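Local coordinates for uncharacterized protein (Treponema denticola ATCC 35404, PDB 6R9N) that probably senses iron(II) and oxygen for bacterial chemotaxis, through a di-iron centre in a metallo-beta-lactamase-like fold that stabilises an iron-peroxy species, at residues F67-V70 with D71-D74; E186-L189 with P190-G194; N235-L238 with N239-G243; C246-D249 with Y250-N253. All coordinates share one frame; numbering follows the deposited sequence.

Each contact closes no more than a turn of continuous chain, and the four follow one another in series without nesting or crossing. Contact 1 turns the chain from helix 57-65 into strand 73-77 of the seven-stranded sheet. Contact 2 lies on helix 185-199 and contact 3 on helix 232-242, on the other side of the chain's centre from contact 1. These two helices touch, Leu189 and Ile192 packing on Trp240, while the centres of contacts 2 and 3 stand about 12 Å apart. Contact 4, just beyond helix 232-242, folds the C-terminal segment into short 3-10 turns beside the second subunit; its nearest atoms stay about 7 Å from contact 2.

Contact 1 of 4, residues F67-V70 with D71-D74; sequences FISV and DKID
A short 3-10 turn at Ser69-Lys72, with a weak second step to Ile73, carries the chain from helix 57-65 into strand 73-77, the closing step of a beta-alpha-beta unit in which strand 73-77 lies parallel to strand 45-49. Its first bond is the stronger: Lys72 N gives its hydrogen to Ser69 O over 2.8 Å, almost straight at 166°. The next step repeats the pattern weakly, Ile73 N reaching Val70 O at 3.4 Å just as the strand begins. Val70 and Ile73 meet by their branches. Because CG2 of Val70 stands opposite its own backbone N (CG1 being at chi1 85°), that methyl can touch Ile73 CD1 at 3.9 Å, the two side chains crossing obliquely. Ile68, buried just before the turn, brings CG1 to 4.3 Å from Lys72 CB in a looser apolar contact. The start of the lysine chain lies against the serine, Lys72 CG coming within 4.0 Å of Ser69 CB. Strand 73-77 is tied to its neighbours by backbone bonds of Asp74 to Gly46 and Lys99, and the Asp74 carboxylate makes a salt bridge with Arg45. The lysine, bent at chi2 and chi4, runs back alongside Ser69, away from the turn, where one water joins the two polar ends: it accepts a hydrogen bond from Lys72 NZ at 3.0 Å and lies 3.1 Å from Ser69 OG, to which it is also hydrogen-bonded.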
# COMPACT_ATOMS: atom_id res chain seq x y z
N PHE A 67 0.70 9.02 -29.85
CA PHE A 67 -0.61 9.65 -29.75
C PHE A 67 -0.57 11.10 -29.34
O PHE A 67 -1.45 11.86 -29.74
CB PHE A 67 -1.49 8.90 -28.74
CG PHE A 67 -1.69 7.46 -29.08
CD1 PHE A 67 -2.64 7.08 -30.02
CD2 PHE A 67 -0.92 6.48 -28.48
CE1 PHE A 67 -2.84 5.75 -30.33
CE2 PHE A 67 -1.10 5.13 -28.79
CZ PHE A 67 -2.06 4.77 -29.71
N ILE A 68 0.42 11.51 -28.54
CA ILE A 68 0.39 12.83 -27.93
C ILE A 68 1.79 13.17 -27.45
O ILE A 68 2.57 12.29 -27.08
CB ILE A 68 -0.65 12.84 -26.78
CG1 ILE A 68 -1.24 14.23 -26.58
CG2 ILE A 68 -0.05 12.32 -25.47
CD1 ILE A 68 -2.35 14.21 -25.56
N SER A 69 2.11 14.45 -27.45
CA SER A 69 3.37 14.89 -26.86
C SER A 69 3.31 14.76 -25.35
O SER A 69 2.31 15.11 -24.71
CB SER A 69 3.66 16.33 -27.27
OG SER A 69 3.79 16.46 -28.68
N VAL A 70 4.39 14.25 -24.77
CA VAL A 70 4.41 14.01 -23.33
C VAL A 70 4.26 15.32 -22.58
O VAL A 70 3.79 15.35 -21.44
CB VAL A 70 5.69 13.25 -22.94
CG1 VAL A 70 6.85 14.22 -22.73
CG2 VAL A 70 5.46 12.42 -21.70
N ASP A 71 4.66 16.42 -23.23
CA ASP A 71 4.35 17.80 -22.87
C ASP A 71 2.91 18.00 -22.41
O ASP A 71 2.65 18.80 -21.51
CB ASP A 71 4.62 18.70 -24.08
CG ASP A 71 5.83 19.57 -23.91
OD1 ASP A 71 6.32 19.67 -22.77
OD2 ASP A 71 6.28 20.16 -24.92
N LYS A 72 1.97 17.36 -23.09
CA LYS A 72 0.57 17.72 -23.00
C LYS A 72 -0.23 16.81 -22.07
O LYS A 72 -1.46 16.86 -22.07
CB LYS A 72 -0.05 17.73 -24.39
CG LYS A 72 0.83 18.45 -25.39
CD LYS A 72 0.03 19.27 -26.36
CE LYS A 72 0.83 19.52 -27.64
NZ LYS A 72 0.03 19.20 -28.86
N ILE A 73 0.44 15.98 -21.27
CA ILE A 73 -0.22 15.26 -20.20
C ILE A 73 -0.47 16.23 -19.05
O ILE A 73 0.47 16.70 -18.41
CB ILE A 73 0.59 14.04 -19.74
CG1 ILE A 73 0.57 12.99 -20.86
CG2 ILE A 73 0.03 13.48 -18.44
CD1 ILE A 73 1.65 11.94 -20.78
N ASP A 74 -1.73 16.57 -18.82
CA ASP A 74 -2.13 17.50 -17.79
C ASP A 74 -2.42 16.82 -16.46
O ASP A 74 -2.36 17.48 -15.42
CB ASP A 74 -3.39 18.26 -18.21
CG ASP A 74 -3.19 19.03 -19.51
OD1 ASP A 74 -2.05 19.47 -19.77
OD2 ASP A 74 -4.18 19.19 -20.26
O HOH W 1 0.87 16.48 -29.80

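Contact 2 of 4, residues E186-L189 with P190-G194; sequences EKHL and PLIEG
His188 and Leu191 are joined first by backbone: Leu191 N donates to His188 O at 2.8 Å. One residue on, Leu189 O takes two hydrogens, that of Ile192 N at 3.0 Å and, through a weak bond bent to 129°, that of Glu193 N. The i to i+3 bonds accompany a kink at Pro190, whose nitrogen has no hydrogen to give. Its CD turns to the preceding carbonyls instead, 3.4 Å from Glu186 O and 3.2 Å from Lys187 O. The bend falls in helix 185-199, which in this metallo-beta-lactamase-like protein also carries Phe195, a residue of the peroxide pocket; the Ile192 side chain itself stays about 12 Å from the peroxide. Van der Waals contacts fall on two groups. The side chain of His188, its imidazole swung away from its own backbone N (chi1 -162°), is crossed at about a right angle by Leu191 and Ile192, whose methyls come to the ring obliquely: Ile192 CG2 lies 3.5 Å from both NE2 and CD2, and Leu191 CD1 lies 4.0 Å from ND1. Ala171 touches this same imidazole and both of those side chains, and the ring of Tyr229 meets it nearly perpendicularly. Farther round the helix, Leu189 and Ile192 join methyl to methyl, CD1 to CD1 at 3.9 Å, on the side turned to helix 232-242.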
# COMPACT_ATOMS: atom_id res chain seq x y z
N GLU A 186 -14.48 -18.58 -17.14
CA GLU A 186 -14.04 -19.76 -16.40
C GLU A 186 -12.55 -20.01 -16.58
O GLU A 186 -11.88 -20.43 -15.64
CB GLU A 186 -14.82 -21.00 -16.83
CG GLU A 186 -16.27 -21.01 -16.44
CD GLU A 186 -16.45 -21.08 -14.95
OE1 GLU A 186 -15.61 -21.72 -14.27
OE2 GLU A 186 -17.42 -20.47 -14.45
N LYS A 187 -12.00 -19.74 -17.77
CA LYS A 187 -10.56 -19.90 -17.93
C LYS A 187 -9.80 -18.78 -17.24
O LYS A 187 -8.64 -18.97 -16.83
CB LYS A 187 -10.19 -19.92 -19.42
CG LYS A 187 -10.14 -21.30 -20.05
CD LYS A 187 -9.17 -21.35 -21.23
CE LYS A 187 -9.46 -22.55 -22.13
NZ LYS A 187 -9.57 -22.15 -23.57
N HIS A 188 -10.41 -17.60 -17.12
CA HIS A 188 -9.77 -16.47 -16.45
C HIS A 188 -9.81 -16.59 -14.94
O HIS A 188 -8.89 -16.11 -14.26
CB HIS A 188 -10.45 -15.17 -16.87
CG HIS A 188 -9.63 -13.96 -16.60
ND1 HIS A 188 -8.45 -13.70 -17.27
CD2 HIS A 188 -9.82 -12.92 -15.76
CE1 HIS A 188 -7.95 -12.55 -16.85
NE2 HIS A 188 -8.77 -12.05 -15.93
N LEU A 189 -10.84 -17.23 -14.39
CA LEU A 189 -11.04 -17.26 -12.94
C LEU A 189 -9.81 -17.70 -12.16
O LEU A 189 -9.51 -17.06 -11.14
CB LEU A 189 -12.24 -18.16 -12.60
CG LEU A 189 -13.13 -17.79 -11.41
CD1 LEU A 189 -13.27 -16.29 -11.26
CD2 LEU A 189 -14.50 -18.42 -11.59
N PRO A 190 -9.07 -18.75 -12.55
CA PRO A 190 -7.89 -19.13 -11.76
C PRO A 190 -6.83 -18.05 -11.69
O PRO A 190 -5.95 -18.12 -10.82
CB PRO A 190 -7.35 -20.38 -12.48
CG PRO A 190 -8.48 -20.86 -13.33
CD PRO A 190 -9.23 -19.62 -13.72
N LEU A 191 -6.85 -17.07 -12.60
CA LEU A 191 -5.87 -15.99 -12.57
C LEU A 191 -6.23 -14.88 -11.59
O LEU A 191 -5.36 -14.10 -11.18
CB LEU A 191 -5.70 -15.43 -13.99
CG LEU A 191 -5.47 -16.46 -15.09
CD1 LEU A 191 -5.17 -15.76 -16.40
CD2 LEU A 191 -4.36 -17.43 -14.73
N ILE A 192 -7.49 -14.81 -11.17
CA ILE A 192 -7.97 -13.72 -10.33
C ILE A 192 -8.50 -14.19 -8.99
O ILE A 192 -8.69 -13.36 -8.09
CB ILE A 192 -9.05 -12.88 -11.06
CG1 ILE A 192 -10.38 -13.64 -11.11
CG2 ILE A 192 -8.57 -12.51 -12.48
CD1 ILE A 192 -11.56 -12.82 -11.69
N GLU A 193 -8.75 -15.49 -8.81
CA GLU A 193 -9.49 -15.94 -7.63
C GLU A 193 -8.67 -15.78 -6.35
O GLU A 193 -9.12 -15.13 -5.38
CB GLU A 193 -9.93 -17.39 -7.81
CG GLU A 193 -10.90 -17.87 -6.74
CD GLU A 193 -11.28 -19.32 -6.92
OE1 GLU A 193 -12.41 -19.70 -6.53
OE2 GLU A 193 -10.45 -20.08 -7.47
N GLY A 194 -7.46 -16.34 -6.32
CA GLY A 194 -6.62 -16.22 -5.14
C GLY A 194 -6.37 -14.78 -4.75
O GLY A 194 -6.44 -14.42 -3.57

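Contact 3 of 4, residues N235-L238 with N239-G243; sequences NNFL and NWLSG
Four consecutive i to i+4 backbone bonds, from Asn239 N to Asn235 O through Ser242 N to Leu238 O, make the end of helix 232-242 a regular alpha helix. Among them, Leu241 N to Phe237 O is 2.9 Å long. The helix belongs to the metallo-beta-lactamase-like fold and packs against helices 203-215 and 185-199. Phe237 lies between Trp240 and Leu241; all three turn CG away from their own backbone N (chi1 174° for Phe237), which brings the phenyl ring of Phe237 against its two neighbours one turn on. The rings of Phe237 and Trp240 meet obliquely, centroids 5.8 Å apart and planes at 44°. Phe237 CE1 comes to the edge of the indole, near its plane, and touches CZ3 at 3.8 Å. Leu241 runs alongside Phe237 and points the same way, its CD2 lying 3.9 Å from both CE2 and CZ. Tyr229 adds another ring against Phe237, while His196 meets Trp240 edge-to-face and Ile168 touches both Phe237 and Leu241. The polar side is arranged differently. The amide of Asn236 bonds by ND2 to Gln233, one turn earlier, and OD1 of Asn239 has a weak bond to Arg214 on helix 203-215. Near the helix end a serine hydroxyl turns back onto the backbone: with chi1 68°, Ser242 OG donates to Asn239 O at 3.0 Å, tilted out of that carbonyl's plane.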
# COMPACT_ATOMS: atom_id res chain seq x y z
N ASN A 235 -20.56 -8.11 -16.79
CA ASN A 235 -21.59 -8.76 -15.97
C ASN A 235 -21.04 -9.98 -15.27
O ASN A 235 -21.32 -10.21 -14.08
CB ASN A 235 -22.79 -9.15 -16.83
CG ASN A 235 -23.75 -8.00 -17.02
OD1 ASN A 235 -23.79 -7.08 -16.21
ND2 ASN A 235 -24.52 -8.05 -18.11
N ASN A 236 -20.29 -10.81 -15.99
CA ASN A 236 -19.75 -12.02 -15.39
C ASN A 236 -18.87 -11.68 -14.19
O ASN A 236 -19.03 -12.24 -13.11
CB ASN A 236 -18.96 -12.81 -16.42
CG ASN A 236 -19.85 -13.63 -17.34
OD1 ASN A 236 -21.03 -13.82 -17.07
ND2 ASN A 236 -19.27 -14.13 -18.42
N PHE A 237 -17.95 -10.73 -14.37
CA PHE A 237 -17.06 -10.36 -13.28
C PHE A 237 -17.84 -9.79 -12.10
O PHE A 237 -17.66 -10.20 -10.95
CB PHE A 237 -16.01 -9.36 -13.75
CG PHE A 237 -15.15 -8.86 -12.64
CD1 PHE A 237 -14.16 -9.66 -12.10
CD2 PHE A 237 -15.40 -7.63 -12.06
CE1 PHE A 237 -13.39 -9.22 -11.05
CE2 PHE A 237 -14.65 -7.19 -11.01
CZ PHE A 237 -13.64 -7.99 -10.50
N LEU A 238 -18.73 -8.83 -12.37
CA LEU A 238 -19.50 -8.20 -11.29
C LEU A 238 -20.32 -9.23 -10.53
O LEU A 238 -20.38 -9.19 -9.29
CB LEU A 238 -20.39 -7.10 -11.86
CG LEU A 238 -19.64 -5.95 -12.51
CD1 LEU A 238 -20.59 -4.85 -12.99
CD2 LEU A 238 -18.62 -5.41 -11.54
N ASN A 239 -20.97 -10.17 -11.23
CA ASN A 239 -21.77 -11.18 -10.55
C ASN A 239 -20.90 -12.04 -9.64
O ASN A 239 -21.25 -12.29 -8.48
CB ASN A 239 -22.51 -12.06 -11.56
CG ASN A 239 -23.60 -11.31 -12.30
OD1 ASN A 239 -24.04 -10.23 -11.87
ND2 ASN A 239 -24.06 -11.89 -13.41
N TRP A 240 -19.73 -12.45 -10.15
CA TRP A 240 -18.82 -13.28 -9.35
C TRP A 240 -18.33 -12.53 -8.12
O TRP A 240 -18.30 -13.08 -7.01
CB TRP A 240 -17.66 -13.73 -10.23
CG TRP A 240 -16.53 -14.36 -9.48
CD1 TRP A 240 -16.45 -15.65 -9.05
CD2 TRP A 240 -15.31 -13.72 -9.08
NE1 TRP A 240 -15.25 -15.86 -8.40
CE2 TRP A 240 -14.54 -14.70 -8.41
CE3 TRP A 240 -14.80 -12.43 -9.23
CZ2 TRP A 240 -13.27 -14.42 -7.90
CZ3 TRP A 240 -13.55 -12.15 -8.71
CH2 TRP A 240 -12.80 -13.14 -8.05
N LEU A 241 -17.93 -11.26 -8.29
CA LEU A 241 -17.35 -10.51 -7.19
C LEU A 241 -18.36 -10.25 -6.08
O LEU A 241 -18.03 -10.36 -4.89
CB LEU A 241 -16.78 -9.18 -7.70
CG LEU A 241 -16.04 -8.35 -6.66
CD1 LEU A 241 -14.89 -9.15 -6.02
CD2 LEU A 241 -15.53 -7.03 -7.24
N SER A 242 -19.61 -9.94 -6.44
CA SER A 242 -20.59 -9.53 -5.44
C SER A 242 -20.86 -10.63 -4.42
O SER A 242 -21.22 -10.33 -3.28
CB SER A 242 -21.89 -9.09 -6.11
OG SER A 242 -22.51 -10.21 -6.71
N GLY A 243 -20.67 -11.89 -4.80
CA GLY A 243 -20.85 -12.99 -3.89
C GLY A 243 -19.57 -13.56 -3.30
O GLY A 243 -19.64 -14.57 -2.59

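Contact 4 of 4, residues C246-D249 with Y250-N253; sequences CGTD and YIEN
Thr248 and Ile251 lie side by side and point the same way out of successive turns of 3-10 type that fold the chain beyond helix 232-242 at the contact with the second subunit. OG1 of Thr248 (chi1 -155°) and CG1 of Ile251 both stand away from their backbone N, which brings the hydroxyl to 3.6 Å from the Ile251 methyl CD1. Thr248 OG1 is buried here with no polar partner in the model; its neighbour is the methyl. The two side chains pack on Ile205 and Lys208 of the second subunit, and Lys204 NZ of that subunit donates to the backbone O of Thr248. Tyr250 goes another way: its CG lies 3.7 Å from the carbonyl C of Asp249, and its CE1 reaches 4.1 Å from Cys246 N. The Asp249 carbonyl carbon, Gly247 O and Cys246 N come to the ring obliquely. Glu252 OE2 lies in the plane of that ring at its edge, 3.9 Å from CD2. The backbone is held by two bonds. Gly247, with the positive phi that glycine takes readily, takes the second position of a type II' turn, Cys246 to Asp249, closed by Asp249 N to Cys246 O at 3.2 Å; the next turn is closed by Tyr250 N to Gly247 O at 2.9 Å. The carboxylate of Asp249 folds back over the first of these and holds two backbone donors on one oxygen: OD2 accepts from Asn203 N and from Cys246 N, the latter at 3.1 Å and on its anti side, 34° out of the carboxylate plane.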
# COMPACT_ATOMS: atom_id res chain seq x y z
N CYS A 246 -14.07 -13.02 1.10
CA CYS A 246 -12.69 -12.63 0.88
C CYS A 246 -12.16 -11.93 2.12
O CYS A 246 -12.92 -11.32 2.87
CB CYS A 246 -12.56 -11.78 -0.34
SG CYS A 246 -13.62 -10.40 -0.10
N GLY A 247 -10.83 -12.01 2.31
CA GLY A 247 -10.15 -11.20 3.30
C GLY A 247 -10.50 -11.60 4.72
O GLY A 247 -10.35 -12.76 5.13
N THR A 248 -11.03 -10.65 5.48
CA THR A 248 -11.35 -10.90 6.87
C THR A 248 -12.54 -11.84 7.04
O THR A 248 -12.82 -12.27 8.17
CB THR A 248 -11.54 -9.56 7.56
OG1 THR A 248 -11.28 -9.70 8.96
CG2 THR A 248 -12.93 -9.04 7.36
N ASP A 249 -13.27 -12.17 5.96
CA ASP A 249 -14.23 -13.27 6.02
C ASP A 249 -13.55 -14.59 6.37
O ASP A 249 -14.23 -15.51 6.82
CB ASP A 249 -14.96 -13.43 4.68
CG ASP A 249 -15.81 -12.22 4.32
OD1 ASP A 249 -16.09 -11.38 5.22
OD2 ASP A 249 -16.20 -12.10 3.14
N TYR A 250 -12.26 -14.72 6.11
CA TYR A 250 -11.53 -15.93 6.48
C TYR A 250 -10.54 -15.59 7.59
O TYR A 250 -9.35 -15.90 7.48
CB TYR A 250 -10.80 -16.52 5.28
CG TYR A 250 -11.75 -17.04 4.21
CD1 TYR A 250 -11.93 -16.35 3.02
CD2 TYR A 250 -12.48 -18.21 4.41
CE1 TYR A 250 -12.81 -16.82 2.04
CE2 TYR A 250 -13.36 -18.69 3.45
CZ TYR A 250 -13.52 -17.99 2.26
OH TYR A 250 -14.39 -18.46 1.31
N ILE A 251 -11.03 -14.97 8.66
CA ILE A 251 -10.12 -14.38 9.64
C ILE A 251 -9.29 -15.45 10.33
O ILE A 251 -8.19 -15.16 10.82
CB ILE A 251 -10.92 -13.54 10.66
CG1 ILE A 251 -9.98 -12.73 11.55
CG2 ILE A 251 -11.85 -14.41 11.49
CD1 ILE A 251 -10.61 -11.50 12.05
N GLU A 252 -9.75 -16.70 10.34
CA GLU A 252 -8.96 -17.76 10.96
C GLU A 252 -7.69 -18.06 10.17
O GLU A 252 -6.74 -18.59 10.74
CB GLU A 252 -9.84 -19.01 11.15
CG GLU A 252 -10.16 -19.80 9.88
CD GLU A 252 -11.25 -19.16 9.00
OE1 GLU A 252 -11.93 -18.21 9.45
OE2 GLU A 252 -11.42 -19.63 7.85
N ASN A 253 -7.65 -17.72 8.88
CA ASN A 253 -6.44 -17.83 8.07
C ASN A 253 -5.44 -16.71 8.31
O ASN A 253 -4.30 -16.83 7.84
CB ASN A 253 -6.80 -17.85 6.58
CG ASN A 253 -7.62 -19.06 6.18
OD1 ASN A 253 -7.55 -20.11 6.83
ND2 ASN A 253 -8.41 -18.92 5.12